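Local atomic coordinates of triabin (Triatoma pallidipennis, PDB entry 1AVG), a protein that inhibits thrombin by forming a non-covalent one-to-one complex that blocks thrombin-induced platelet aggregation and fibrin formation while barely suppressing its amidolytic activity. Residues G3-I8 / Q118-R123; T24-H29 / P136-I141; I56-F61 / I113-Q118; A94-I99 / A107-S112. One frame throughout, in Å; residues are numbered along the deposited sequence.

Interaction 1: G3-I8 / Q118-R123. Unlike the reference sequence in segment 118-123: Arg123 (reference Asp).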
loop_
_atom_site.group_PDB
_atom_site.type_symbol
_atom_site.label_atom_id
_atom_site.label_comp_id
_atom_site.label_asym_id
_atom_site.label_seq_id
_atom_site.Cartn_x
_atom_site.Cartn_y
_atom_site.Cartn_z
ATOM N N GLY C 3 -20.439 4.515 9.296
ATOM C CA GLY C 3 -19.651 3.569 10.062
ATOM C C GLY C 3 -18.449 4.275 10.656
ATOM O O GLY C 3 -17.965 3.917 11.732
ATOM N N ASP C 4 -17.979 5.302 9.951
ATOM C CA ASP C 4 -16.830 6.086 10.383
ATOM C C ASP C 4 -17.235 6.994 11.544
ATOM O O ASP C 4 -18.342 7.538 11.560
ATOM C CB ASP C 4 -16.308 6.922 9.212
ATOM C CG ASP C 4 -15.977 6.080 7.984
ATOM O OD1 ASP C 4 -16.002 4.832 8.058
ATOM O OD2 ASP C 4 -15.676 6.680 6.936
ATOM N N ASP C 5 -16.335 7.168 12.507
ATOM C CA ASP C 5 -16.625 8.006 13.664
ATOM C C ASP C 5 -15.366 8.745 14.106
ATOM O O ASP C 5 -14.558 8.223 14.874
ATOM C CB ASP C 5 -17.184 7.145 14.806
ATOM C CG ASP C 5 -18.031 7.942 15.786
ATOM O OD1 ASP C 5 -19.152 8.358 15.414
ATOM O OD2 ASP C 5 -17.584 8.141 16.934
ATOM N N CYS C 6 -15.218 9.973 13.620
ATOM C CA CYS C 6 -14.073 10.818 13.938
ATOM C C CYS C 6 -13.909 11.011 15.436
ATOM O O CYS C 6 -12.801 11.217 15.926
ATOM C CB CYS C 6 -14.230 12.183 13.268
ATOM S SG CYS C 6 -14.521 12.053 11.481
ATOM N N SER C 7 -15.024 10.938 16.157
ATOM C CA SER C 7 -15.031 11.109 17.605
ATOM C C SER C 7 -14.135 10.080 18.304
ATOM O O SER C 7 -13.328 10.432 19.170
ATOM C CB SER C 7 -16.467 10.995 18.134
ATOM O OG SER C 7 -17.401 11.579 17.237
ATOM N N ILE C 8 -14.267 8.815 17.906
ATOM C CA ILE C 8 -13.480 7.744 18.507
ATOM C C ILE C 8 -12.180 7.474 17.756
ATOM O O ILE C 8 -11.655 6.362 17.784
ATOM C CB ILE C 8 -14.305 6.428 18.666
ATOM C CG1 ILE C 8 -14.693 5.851 17.303
ATOM C CG2 ILE C 8 -15.567 6.689 19.489
ATOM C CD1 ILE C 8 -15.524 4.578 17.398
ATOM N N GLN C 118 -29.613 18.635 8.785
ATOM C CA GLN C 118 -29.401 17.253 9.215
ATOM C C GLN C 118 -27.996 17.143 9.797
ATOM O O GLN C 118 -27.003 17.228 9.066
ATOM N N PRO C 119 -27.892 16.996 11.126
ATOM C CA PRO C 119 -26.612 16.885 11.828
ATOM C C PRO C 119 -25.916 15.519 11.773
ATOM O O PRO C 119 -26.532 14.503 11.441
ATOM C CB PRO C 119 -26.993 17.258 13.256
ATOM C CG PRO C 119 -28.339 16.656 13.384
ATOM C CD PRO C 119 -29.007 17.049 12.087
ATOM N N LYS C 120 -24.629 15.530 12.128
ATOM C CA LYS C 120 -23.764 14.353 12.174
ATOM C C LYS C 120 -23.435 13.737 10.818
ATOM O O LYS C 120 -24.306 13.199 10.140
ATOM C CB LYS C 120 -24.351 13.285 13.107
ATOM C CG LYS C 120 -23.406 12.115 13.407
ATOM C CD LYS C 120 -22.273 12.526 14.356
ATOM C CE LYS C 120 -21.233 11.414 14.553
ATOM N NZ LYS C 120 -21.784 10.103 15.003
ATOM N N GLU C 121 -22.161 13.797 10.440
ATOM C CA GLU C 121 -21.695 13.221 9.181
ATOM C C GLU C 121 -20.165 13.109 9.223
ATOM O O GLU C 121 -19.461 14.119 9.270
ATOM C CB GLU C 121 -22.154 14.079 8.006
ATOM C CG GLU C 121 -22.324 13.308 6.708
ATOM C CD GLU C 121 -22.774 14.187 5.553
ATOM O OE1 GLU C 121 -23.795 14.902 5.697
ATOM O OE2 GLU C 121 -22.104 14.155 4.496
ATOM N N ASP C 122 -19.667 11.875 9.245
ATOM C CA ASP C 122 -18.231 11.610 9.332
ATOM C C ASP C 122 -17.676 10.962 8.087
ATOM O O ASP C 122 -18.242 10.000 7.566
ATOM C CB ASP C 122 -17.925 10.683 10.508
ATOM C CG ASP C 122 -18.446 11.207 11.825
ATOM O OD1 ASP C 122 -19.674 11.377 11.954
ATOM O OD2 ASP C 122 -17.626 11.426 12.739
ATOM N N ARG C 123 -16.511 11.425 7.663
ATOM C CA ARG C 123 -15.888 10.871 6.481
ATOM C C ARG C 123 -14.386 11.153 6.473
ATOM O O ARG C 123 -13.940 12.234 6.864
ATOM C CB ARG C 123 -16.589 11.436 5.241
ATOM C CG ARG C 123 -16.185 10.828 3.908
ATOM C CD ARG C 123 -17.150 11.285 2.817
ATOM N NE ARG C 123 -16.622 11.102 1.464
ATOM C CZ ARG C 123 -17.279 11.431 0.353
ATOM N NH1 ARG C 123 -18.497 11.962 0.422
ATOM N NH2 ARG C 123 -16.718 11.232 -0.833
#
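Polar contacts carry most of this junction between the N-terminal loop and the start of strand 122-128, and the carboxylate of Asp122 lies at their centre. Its CB points toward the loop, and its CG stands anti to its own carbonyl carbon, beside the backbone N. OD2 thereby receives the amide of Cys6, with Cys6 N to Asp122 OD2 at 2.9 Å and an N-H...O angle of 149°. The donor arrives 29° above the carboxylate plane. Ser112 OG bonds to the same OD2, so two groups grip this buried oxygen.

The charged contacts form a network of Asp5, Lys120 and Asp122. CB of Asp5 points away from residues 118-123, but CG lies anti to the backbone N (chi1 -156°) and brings OD1 back to the salt bridge, 3.2 Å from Lys120 NZ. The lysine chain, bent at chi2 and chi4, crosses Asp5 at about a right angle and meets OD1 nearly along its C-O axis. Lys120 NZ also makes a long ion pair with Asp122 OD1 at 3.9 Å. Asp5 OD1 and Asp122 OD2 are 4.3 Å apart, a like-charge approach that the shared ammonium would be expected to ease.

Van der Waals contacts fill the remainder: Cys6 SG lies 3.8 Å from Asp122 CB, and the carbonyl O of Asp4 sits 3.3 Å from the same CB. The carboxylate of Asp4 turns to the amino terminus, Ala1 N. The disulfide of Cys6 with Cys110 fastens the loop to the neighbouring strand 106-115; the arrangement is that of an N-terminal segment disulfide-tied to a lipocalin-like barrel wall.

Interaction 2: T24-H29 / P136-I141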
loop_
_atom_site.group_PDB
_atom_site.type_symbol
_atom_site.label_atom_id
_atom_site.label_comp_id
_atom_site.label_asym_id
_atom_site.label_seq_id
_atom_site.Cartn_x
_atom_site.Cartn_y
_atom_site.Cartn_z
ATOM N N THR C 24 -3.111 26.936 0.540
ATOM C CA THR C 24 -4.262 26.351 -0.125
ATOM C C THR C 24 -4.155 24.829 -0.210
ATOM O O THR C 24 -3.096 24.282 -0.510
ATOM C CB THR C 24 -4.415 26.923 -1.561
ATOM O OG1 THR C 24 -4.449 28.360 -1.509
ATOM C CG2 THR C 24 -5.690 26.408 -2.220
ATOM N N TRP C 25 -5.265 24.164 0.090
ATOM C CA TRP C 25 -5.367 22.714 0.031
ATOM C C TRP C 25 -6.561 22.452 -0.863
ATOM O O TRP C 25 -7.554 23.177 -0.806
ATOM C CB TRP C 25 -5.665 22.123 1.406
ATOM C CG TRP C 25 -4.542 22.204 2.392
ATOM C CD1 TRP C 25 -4.395 23.122 3.394
ATOM C CD2 TRP C 25 -3.458 21.275 2.538
ATOM N NE1 TRP C 25 -3.296 22.814 4.162
ATOM C CE2 TRP C 25 -2.706 21.683 3.659
ATOM C CE3 TRP C 25 -3.055 20.133 1.834
ATOM C CZ2 TRP C 25 -1.574 20.981 4.095
ATOM C CZ3 TRP C 25 -1.931 19.440 2.268
ATOM C CH2 TRP C 25 -1.207 19.866 3.388
ATOM N N TYR C 26 -6.448 21.452 -1.720
ATOM C CA TYR C 26 -7.529 21.074 -2.617
ATOM C C TYR C 26 -8.060 19.742 -2.123
ATOM O O TYR C 26 -7.294 18.860 -1.773
ATOM C CB TYR C 26 -7.012 20.958 -4.046
ATOM C CG TYR C 26 -6.665 22.286 -4.668
ATOM C CD1 TYR C 26 -5.404 22.848 -4.501
ATOM C CD2 TYR C 26 -7.594 22.968 -5.447
ATOM C CE1 TYR C 26 -5.074 24.060 -5.102
ATOM C CE2 TYR C 26 -7.283 24.170 -6.050
ATOM C CZ TYR C 26 -6.021 24.712 -5.879
ATOM O OH TYR C 26 -5.705 25.890 -6.526
ATOM N N LEU C 27 -9.374 19.598 -2.094
ATOM C CA LEU C 27 -9.995 18.383 -1.600
ATOM C C LEU C 27 -11.111 17.890 -2.528
ATOM O O LEU C 27 -12.156 18.526 -2.640
ATOM C CB LEU C 27 -10.517 18.659 -0.186
ATOM C CG LEU C 27 -11.625 17.849 0.475
ATOM C CD1 LEU C 27 -11.229 16.405 0.656
ATOM C CD2 LEU C 27 -11.907 18.480 1.817
ATOM N N ALA C 28 -10.868 16.773 -3.213
ATOM C CA ALA C 28 -11.851 16.197 -4.125
ATOM C C ALA C 28 -12.485 14.995 -3.467
ATOM O O ALA C 28 -11.853 14.309 -2.661
ATOM C CB ALA C 28 -11.200 15.789 -5.425
ATOM N N HIS C 29 -13.740 14.737 -3.812
ATOM C CA HIS C 29 -14.455 13.603 -3.233
ATOM C C HIS C 29 -14.441 12.374 -4.121
ATOM O O HIS C 29 -15.088 11.376 -3.823
ATOM C CB HIS C 29 -15.892 13.998 -2.872
ATOM C CG HIS C 29 -15.993 14.808 -1.619
ATOM N ND1 HIS C 29 -16.631 14.352 -0.489
ATOM C CD2 HIS C 29 -15.522 16.040 -1.310
ATOM C CE1 HIS C 29 -16.554 15.265 0.463
ATOM N NE2 HIS C 29 -15.883 16.299 -0.012
ATOM N N PRO C 136 -10.411 23.689 -10.184
ATOM C CA PRO C 136 -10.437 25.115 -10.488
ATOM C C PRO C 136 -9.271 25.720 -9.715
ATOM O O PRO C 136 -8.891 25.206 -8.658
ATOM C CB PRO C 136 -11.763 25.561 -9.874
ATOM C CG PRO C 136 -12.604 24.316 -9.906
ATOM C CD PRO C 136 -11.633 23.278 -9.470
ATOM N N ASP C 137 -8.669 26.773 -10.246
ATOM C CA ASP C 137 -7.573 27.414 -9.532
ATOM C C ASP C 137 -8.212 28.109 -8.337
ATOM O O ASP C 137 -9.267 28.725 -8.470
ATOM C CB ASP C 137 -6.867 28.437 -10.431
ATOM C CG ASP C 137 -5.693 29.126 -9.743
ATOM O OD1 ASP C 137 -5.002 28.481 -8.926
ATOM O OD2 ASP C 137 -5.450 30.316 -10.040
ATOM N N ALA C 138 -7.600 27.987 -7.166
ATOM C CA ALA C 138 -8.129 28.625 -5.971
ATOM C C ALA C 138 -8.345 30.114 -6.230
ATOM O O ALA C 138 -9.330 30.681 -5.781
ATOM C CB ALA C 138 -7.189 28.418 -4.799
ATOM N N LYS C 139 -7.457 30.720 -7.015
ATOM C CA LYS C 139 -7.544 32.142 -7.348
ATOM C C LYS C 139 -8.818 32.485 -8.138
ATOM O O LYS C 139 -9.337 33.598 -8.047
ATOM C CB LYS C 139 -6.293 32.573 -8.122
ATOM N N GLU C 140 -9.311 31.533 -8.921
ATOM C CA GLU C 140 -10.516 31.750 -9.709
ATOM C C GLU C 140 -11.758 31.609 -8.836
ATOM O O GLU C 140 -12.653 32.448 -8.881
ATOM C CB GLU C 140 -10.605 30.733 -10.854
ATOM C CG GLU C 140 -9.472 30.797 -11.877
ATOM C CD GLU C 140 -9.383 29.547 -12.755
ATOM O OE1 GLU C 140 -10.362 28.768 -12.822
ATOM O OE2 GLU C 140 -8.318 29.337 -13.376
ATOM N N ILE C 141 -11.808 30.529 -8.060
ATOM C CA ILE C 141 -12.945 30.213 -7.187
ATOM C C ILE C 141 -13.040 30.975 -5.858
ATOM O O ILE C 141 -14.142 31.210 -5.351
ATOM C CB ILE C 141 -12.996 28.684 -6.895
ATOM C CG1 ILE C 141 -14.124 28.354 -5.916
ATOM C CG2 ILE C 141 -11.655 28.190 -6.345
ATOM C CD1 ILE C 141 -14.066 26.941 -5.405
#
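Tyr26 projects from strand 24-28 toward the start of the C-terminal helix and meets it end-on with its hydroxyl and the adjoining ring edge. Its CG is anti to the carbonyl carbon, beside the backbone N (chi1 -71°), which sends the long axis of the ring across to residues 136-138. The amide of Ala138 lies near the ring plane at the phenolic end, and Ala138 N donates to Tyr26 OH at 2.9 Å with an N-H...O angle of 153°. The carbonyl O of Pro136 approaches the same edge, 3.2 Å from Tyr26 CE2, also near the plane.

The methyl of Ala138 points toward the strand and is met by two residues. Tyr26 CZ is 4.0 Å from Ala138 CB, and Thr24 CG2 comes to 3.6 Å of it. In Thr24 the CG2 branch is anti to the backbone N and supplies the apolar touch, whereas OG1 bonds to Gln52. Asp137 points its CB away, yet with CG anti to the backbone N (chi1 -179°) it returns OD1 to 3.6 Å from Tyr26 OH, without a hydrogen bond; OD1 also makes a long, weak ion pair with Lys131.

Strand 24-28 and helix 138-141 are joined on the outside of the barrel, where Ala138 also touches Val54 of strand 51-56. Asp137 holds the N-cap position; Asp137 O accepts from both Glu140 N, 2.8 Å away, and Ile141 N. Ala138 N, one of the first-turn amides with no preceding turn to bond to, finds its acceptor in buried Tyr26, so one polar bond, framed by methyl and ring carbons, satisfies the helix's first amide.

Interaction 3: I56-F61 / I113-Q118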
loop_
_atom_site.group_PDB
_atom_site.type_symbol
_atom_site.label_atom_id
_atom_site.label_comp_id
_atom_site.label_asym_id
_atom_site.label_seq_id
_atom_site.Cartn_x
_atom_site.Cartn_y
_atom_site.Cartn_z
ATOM N N ILE C 56 -14.178 19.879 -3.775
ATOM C CA ILE C 56 -14.814 19.488 -5.030
ATOM C C ILE C 56 -15.605 18.190 -4.915
ATOM O O ILE C 56 -15.194 17.266 -4.203
ATOM C CB ILE C 56 -13.745 19.263 -6.107
ATOM C CG1 ILE C 56 -12.827 20.479 -6.202
ATOM C CG2 ILE C 56 -14.393 19.002 -7.441
ATOM C CD1 ILE C 56 -11.364 20.132 -6.381
ATOM N N GLY C 57 -16.741 18.136 -5.605
ATOM C CA GLY C 57 -17.578 16.943 -5.638
ATOM C C GLY C 57 -18.527 16.671 -4.486
ATOM O O GLY C 57 -19.139 15.590 -4.421
ATOM N N TYR C 58 -18.662 17.633 -3.576
ATOM C CA TYR C 58 -19.541 17.456 -2.431
ATOM C C TYR C 58 -20.933 17.945 -2.780
ATOM O O TYR C 58 -21.237 19.129 -2.680
ATOM C CB TYR C 58 -18.998 18.198 -1.212
ATOM C CG TYR C 58 -19.618 17.776 0.100
ATOM C CD1 TYR C 58 -19.840 16.433 0.392
ATOM C CD2 TYR C 58 -19.970 18.724 1.057
ATOM C CE1 TYR C 58 -20.396 16.045 1.605
ATOM C CE2 TYR C 58 -20.525 18.352 2.270
ATOM C CZ TYR C 58 -20.737 17.013 2.540
ATOM O OH TYR C 58 -21.298 16.649 3.743
ATOM N N ASN C 59 -21.781 17.003 -3.166
ATOM C CA ASN C 59 -23.166 17.259 -3.561
ATOM C C ASN C 59 -24.023 18.097 -2.612
ATOM O O ASN C 59 -25.102 18.544 -2.998
ATOM C CB ASN C 59 -23.871 15.927 -3.837
ATOM C CG ASN C 59 -23.569 14.878 -2.775
ATOM O OD1 ASN C 59 -23.833 15.079 -1.587
ATOM N ND2 ASN C 59 -22.965 13.776 -3.195
ATOM N N LYS C 60 -23.561 18.310 -1.384
ATOM C CA LYS C 60 -24.326 19.098 -0.417
ATOM C C LYS C 60 -24.132 20.613 -0.575
ATOM O O LYS C 60 -24.922 21.393 -0.040
ATOM C CB LYS C 60 -23.969 18.681 1.013
ATOM C CG LYS C 60 -24.052 17.184 1.264
ATOM C CD LYS C 60 -25.405 16.750 1.798
ATOM C CE LYS C 60 -25.551 17.099 3.277
ATOM N NZ LYS C 60 -26.821 16.576 3.865
ATOM N N PHE C 61 -23.100 21.021 -1.316
ATOM C CA PHE C 61 -22.795 22.437 -1.527
ATOM C C PHE C 61 -23.237 22.978 -2.890
ATOM O O PHE C 61 -23.233 22.265 -3.890
ATOM C CB PHE C 61 -21.285 22.686 -1.391
ATOM C CG PHE C 61 -20.741 22.468 -0.006
ATOM C CD1 PHE C 61 -21.526 22.690 1.116
ATOM C CD2 PHE C 61 -19.435 22.035 0.169
ATOM C CE1 PHE C 61 -21.014 22.482 2.392
ATOM C CE2 PHE C 61 -18.916 21.827 1.441
ATOM C CZ PHE C 61 -19.707 22.049 2.552
ATOM N N ILE C 113 -19.090 16.980 9.619
ATOM C CA ILE C 113 -19.798 18.177 9.197
ATOM C C ILE C 113 -21.156 18.059 9.849
ATOM O O ILE C 113 -21.743 16.968 9.910
ATOM C CB ILE C 113 -19.977 18.313 7.642
ATOM C CG1 ILE C 113 -19.082 17.340 6.876
ATOM C CG2 ILE C 113 -19.623 19.723 7.195
ATOM C CD1 ILE C 113 -19.733 16.010 6.551
ATOM N N THR C 114 -21.625 19.171 10.386
ATOM C CA THR C 114 -22.918 19.206 11.042
ATOM C C THR C 114 -23.701 20.415 10.532
ATOM O O THR C 114 -23.531 21.540 11.019
ATOM C CB THR C 114 -22.742 19.301 12.567
ATOM O OG1 THR C 114 -21.842 18.276 13.010
ATOM C CG2 THR C 114 -24.071 19.129 13.257
ATOM N N PHE C 115 -24.495 20.199 9.491
ATOM C CA PHE C 115 -25.296 21.278 8.936
ATOM C C PHE C 115 -26.412 21.546 9.917
ATOM O O PHE C 115 -26.852 20.631 10.618
ATOM C CB PHE C 115 -25.864 20.888 7.574
ATOM C CG PHE C 115 -24.816 20.708 6.524
ATOM C CD1 PHE C 115 -24.150 19.494 6.392
ATOM C CD2 PHE C 115 -24.466 21.760 5.691
ATOM C CE1 PHE C 115 -23.145 19.329 5.446
ATOM C CE2 PHE C 115 -23.466 21.609 4.743
ATOM C CZ PHE C 115 -22.800 20.388 4.619
ATOM N N THR C 116 -26.839 22.802 9.995
ATOM C CA THR C 116 -27.914 23.196 10.900
ATOM C C THR C 116 -29.142 22.309 10.674
ATOM O O THR C 116 -29.914 22.036 11.602
ATOM C CB THR C 116 -28.272 24.679 10.685
ATOM O OG1 THR C 116 -28.315 24.961 9.279
ATOM C CG2 THR C 116 -27.229 25.574 11.343
ATOM N N SER C 117 -29.268 21.830 9.437
ATOM C CA SER C 117 -30.354 20.959 9.005
ATOM C C SER C 117 -30.201 19.537 9.572
ATOM O O SER C 117 -30.639 19.262 10.693
ATOM C CB SER C 117 -30.388 20.924 7.471
ATOM O OG SER C 117 -30.149 22.215 6.927
ATOM N N GLN C 118 -29.613 18.635 8.785
ATOM C CA GLN C 118 -29.401 17.253 9.215
ATOM C C GLN C 118 -27.996 17.143 9.797
ATOM O O GLN C 118 -27.003 17.228 9.066
#
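Four buried side chains make the dense part of this contact: Tyr58 and Phe61 from the loop after strand 51-56, and Ile113 and Phe115 from the end of strand 106-115. Phe115 takes the largest share. Its far rim receives Phe61 CE1 in the ring plane, 3.5 Å from Phe115 CE2. The two rings meet rim to rim, neither over the other's face, with centroids 5.8 Å apart and planes at 59°. Tyr58 comes at Phe115 tip to tip, Tyr58 CE2 lying 3.9 Å from Phe115 CZ at the ring edges. Having CG anti to the backbone N (chi1 -164°), Tyr58 points its hydroxyl across to the strand, where Tyr58 OH lies 3.3 Å from Ile113 CD1.

A type I beta turn from Tyr58 to Phe61 sets these rings beside each other, closed by a 3.0 Å bond from Phe61 N to Tyr58 O. Within the turn, Tyr58 CD2 covers one face of the Phe61 ring near its rim. The loop brings two aromatics to the end of strand 106-115, bridging strands 24-28 and 122-128, which lie between it and strand 51-56 in the closed lipocalin-like barrel. The Tyr58 hydroxyl bonds to Glu121 OE2, while its ring stacks with His29 and makes a cation-pi contact with Arg111.

The outer side is looser and belongs to exposed Lys60. Its chain, bent at chi2 and chi3, passes obliquely over to Phe115, with Lys60 CE 3.9 Å from Phe115 CE1. Lys60 CG lies 3.6 Å above one face of the Tyr58 ring, offset toward its rim, and its ammonium makes a long, weak ion pair with Glu121.

Interaction 4: A94-I99 / A107-S112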
loop_
_atom_site.group_PDB
_atom_site.type_symbol
_atom_site.label_atom_id
_atom_site.label_comp_id
_atom_site.label_asym_id
_atom_site.label_seq_id
_atom_site.Cartn_x
_atom_site.Cartn_y
_atom_site.Cartn_z
ATOM N N ALA C 94 -17.714 22.201 11.205
ATOM C CA ALA C 94 -16.787 21.233 10.652
ATOM C C ALA C 94 -15.701 20.984 11.690
ATOM O O ALA C 94 -15.092 21.929 12.200
ATOM C CB ALA C 94 -16.172 21.764 9.359
ATOM N N ASP C 95 -15.525 19.720 12.059
ATOM C CA ASP C 95 -14.507 19.333 13.029
ATOM C C ASP C 95 -13.475 18.493 12.296
ATOM O O ASP C 95 -13.847 17.645 11.483
ATOM C CB ASP C 95 -15.138 18.524 14.169
ATOM C CG ASP C 95 -16.265 19.277 14.868
ATOM O OD1 ASP C 95 -16.194 20.517 14.953
ATOM O OD2 ASP C 95 -17.230 18.636 15.330
ATOM N N PHE C 96 -12.193 18.788 12.508
ATOM C CA PHE C 96 -11.104 18.045 11.863
ATOM C C PHE C 96 -10.265 17.250 12.863
ATOM O O PHE C 96 -9.780 17.812 13.850
ATOM C CB PHE C 96 -10.132 18.990 11.156
ATOM C CG PHE C 96 -10.744 19.836 10.087
ATOM C CD1 PHE C 96 -11.818 19.379 9.334
ATOM C CD2 PHE C 96 -10.217 21.097 9.817
ATOM C CE1 PHE C 96 -12.358 20.170 8.325
ATOM C CE2 PHE C 96 -10.747 21.893 8.815
ATOM C CZ PHE C 96 -11.822 21.430 8.065
ATOM N N THR C 97 -10.104 15.952 12.614
ATOM C CA THR C 97 -9.265 15.088 13.451
ATOM C C THR C 97 -8.153 14.678 12.493
ATOM O O THR C 97 -8.380 13.896 11.565
ATOM C CB THR C 97 -10.011 13.822 13.924
ATOM O OG1 THR C 97 -11.121 14.189 14.749
ATOM C CG2 THR C 97 -9.082 12.919 14.718
ATOM N N PHE C 98 -6.978 15.268 12.652
ATOM C CA PHE C 98 -5.886 14.957 11.753
ATOM C C PHE C 98 -5.266 13.613 12.072
ATOM O O PHE C 98 -4.779 13.402 13.177
ATOM C CB PHE C 98 -4.856 16.074 11.785
ATOM C CG PHE C 98 -5.396 17.398 11.316
ATOM C CD1 PHE C 98 -6.045 18.256 12.202
ATOM C CD2 PHE C 98 -5.301 17.769 9.980
ATOM C CE1 PHE C 98 -6.596 19.465 11.764
ATOM C CE2 PHE C 98 -5.848 18.973 9.533
ATOM C CZ PHE C 98 -6.500 19.823 10.431
ATOM N N ILE C 99 -5.299 12.709 11.097
ATOM C CA ILE C 99 -4.754 11.353 11.239
ATOM C C ILE C 99 -3.261 11.277 10.846
ATOM O O ILE C 99 -2.418 10.850 11.635
ATOM C CB ILE C 99 -5.535 10.332 10.340
ATOM C CG1 ILE C 99 -7.051 10.583 10.384
ATOM C CG2 ILE C 99 -5.221 8.906 10.752
ATOM C CD1 ILE C 99 -7.700 10.381 11.727
ATOM N N ALA C 107 -2.747 15.198 3.298
ATOM C CA ALA C 107 -3.142 14.968 4.679
ATOM C C ALA C 107 -4.425 14.175 4.749
ATOM O O ALA C 107 -5.398 14.515 4.079
ATOM C CB ALA C 107 -3.331 16.296 5.386
ATOM N N LEU C 108 -4.405 13.099 5.528
ATOM C CA LEU C 108 -5.574 12.252 5.728
ATOM C C LEU C 108 -6.228 12.877 6.958
ATOM O O LEU C 108 -5.540 13.170 7.935
ATOM C CB LEU C 108 -5.130 10.813 5.996
ATOM C CG LEU C 108 -6.108 9.636 5.858
ATOM C CD1 LEU C 108 -6.227 8.896 7.179
ATOM C CD2 LEU C 108 -7.480 10.072 5.347
ATOM N N VAL C 109 -7.538 13.099 6.913
ATOM C CA VAL C 109 -8.254 13.757 8.009
ATOM C C VAL C 109 -9.674 13.204 8.175
ATOM O O VAL C 109 -10.326 12.853 7.197
ATOM C CB VAL C 109 -8.350 15.310 7.720
ATOM C CG1 VAL C 109 -9.247 16.003 8.717
ATOM C CG2 VAL C 109 -6.975 15.955 7.744
ATOM N N CYS C 110 -10.139 13.080 9.413
ATOM C CA CYS C 110 -11.501 12.615 9.638
ATOM C C CYS C 110 -12.297 13.886 9.890
ATOM O O CYS C 110 -11.936 14.676 10.757
ATOM C CB CYS C 110 -11.582 11.687 10.841
ATOM S SG CYS C 110 -13.117 10.708 10.891
ATOM N N ARG C 111 -13.333 14.110 9.089
ATOM C CA ARG C 111 -14.160 15.302 9.190
ATOM C C ARG C 111 -15.606 15.041 9.575
ATOM O O ARG C 111 -16.245 14.113 9.075
ATOM C CB ARG C 111 -14.109 16.030 7.858
ATOM C CG ARG C 111 -15.006 17.242 7.699
ATOM C CD ARG C 111 -14.340 18.148 6.678
ATOM N NE ARG C 111 -15.191 18.722 5.635
ATOM C CZ ARG C 111 -16.128 18.074 4.955
ATOM N NH1 ARG C 111 -16.405 16.801 5.206
ATOM N NH2 ARG C 111 -16.673 18.658 3.898
ATOM N N SER C 112 -16.102 15.846 10.503
ATOM C CA SER C 112 -17.482 15.750 10.934
ATOM C C SER C 112 -18.139 17.054 10.540
ATOM O O SER C 112 -17.710 18.123 10.984
ATOM C CB SER C 112 -17.572 15.573 12.442
ATOM O OG SER C 112 -17.008 14.339 12.820
#
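Five backbone hydrogen bonds join these strands, whose N-to-C directions differ by 149°. Asp95 pairs with Ser112 and Thr97 with Cys110, each as an antiparallel hydrogen-bonded pair with reciprocal N-H...O bonds. The straightest runs from Cys110 N to Thr97 O, 2.9 Å long with an angle of 174°. The last, Ile99 N to Leu108 O at 3.2 Å, is less regular, its donor 30° above the carbonyl plane.

On the face of the non-hydrogen-bonded pairs, Phe96 and Arg111 lie side by side and point the same way. Ring and guanidinium are nearly coplanar, and Arg111 CD meets the ring edge 3.3 Å from Phe96 CE1. Val109 CG1 touches Phe96 CB at 4.0 Å, while its CG2 branch reaches Phe98 CD2 at 3.3 Å. At the Ile99 end the side chains of Ile99 and Leu108 cross obliquely, Ile99 CB 3.5 Å from Leu108 CD1.

Farther out, Glu55 holds the Arg111 guanidinium by a salt bridge, Phe82 and Phe42 meet the Phe96 ring, and Phe15 stacks on Phe98. Ile99 and Leu108 also pack on another protein chain of the complex. The register is that of a beta hairpin, strands 92-101 and 106-115, in the wall of a calycin barrel with an aromatic-lined interior.

How the interactions relate
From the N terminus, residues 3-8 pair with 118-123, so interaction 1 closes a loop holding most of the chain. Interaction 2 starts inside that loop, at 24-29, and ends beyond it, at 136-141; the two therefore cross. Interaction 3, 56-61 with 113-118, nests inside both and shares Gln118 with interaction 1, while the hairpin of interaction 4 nests inside interaction 3. All reach one sheet: interaction 1 anchors the N-terminal loop, interaction 2 the C-terminal helix, interaction 3 an inter-strand loop, and interaction 4 two adjacent strands. Centres of interactions 1 and 2 stand about 24 Å apart, on opposite sides of the chain's centre, whereas those of 1 and 4 are about 10 Å apart.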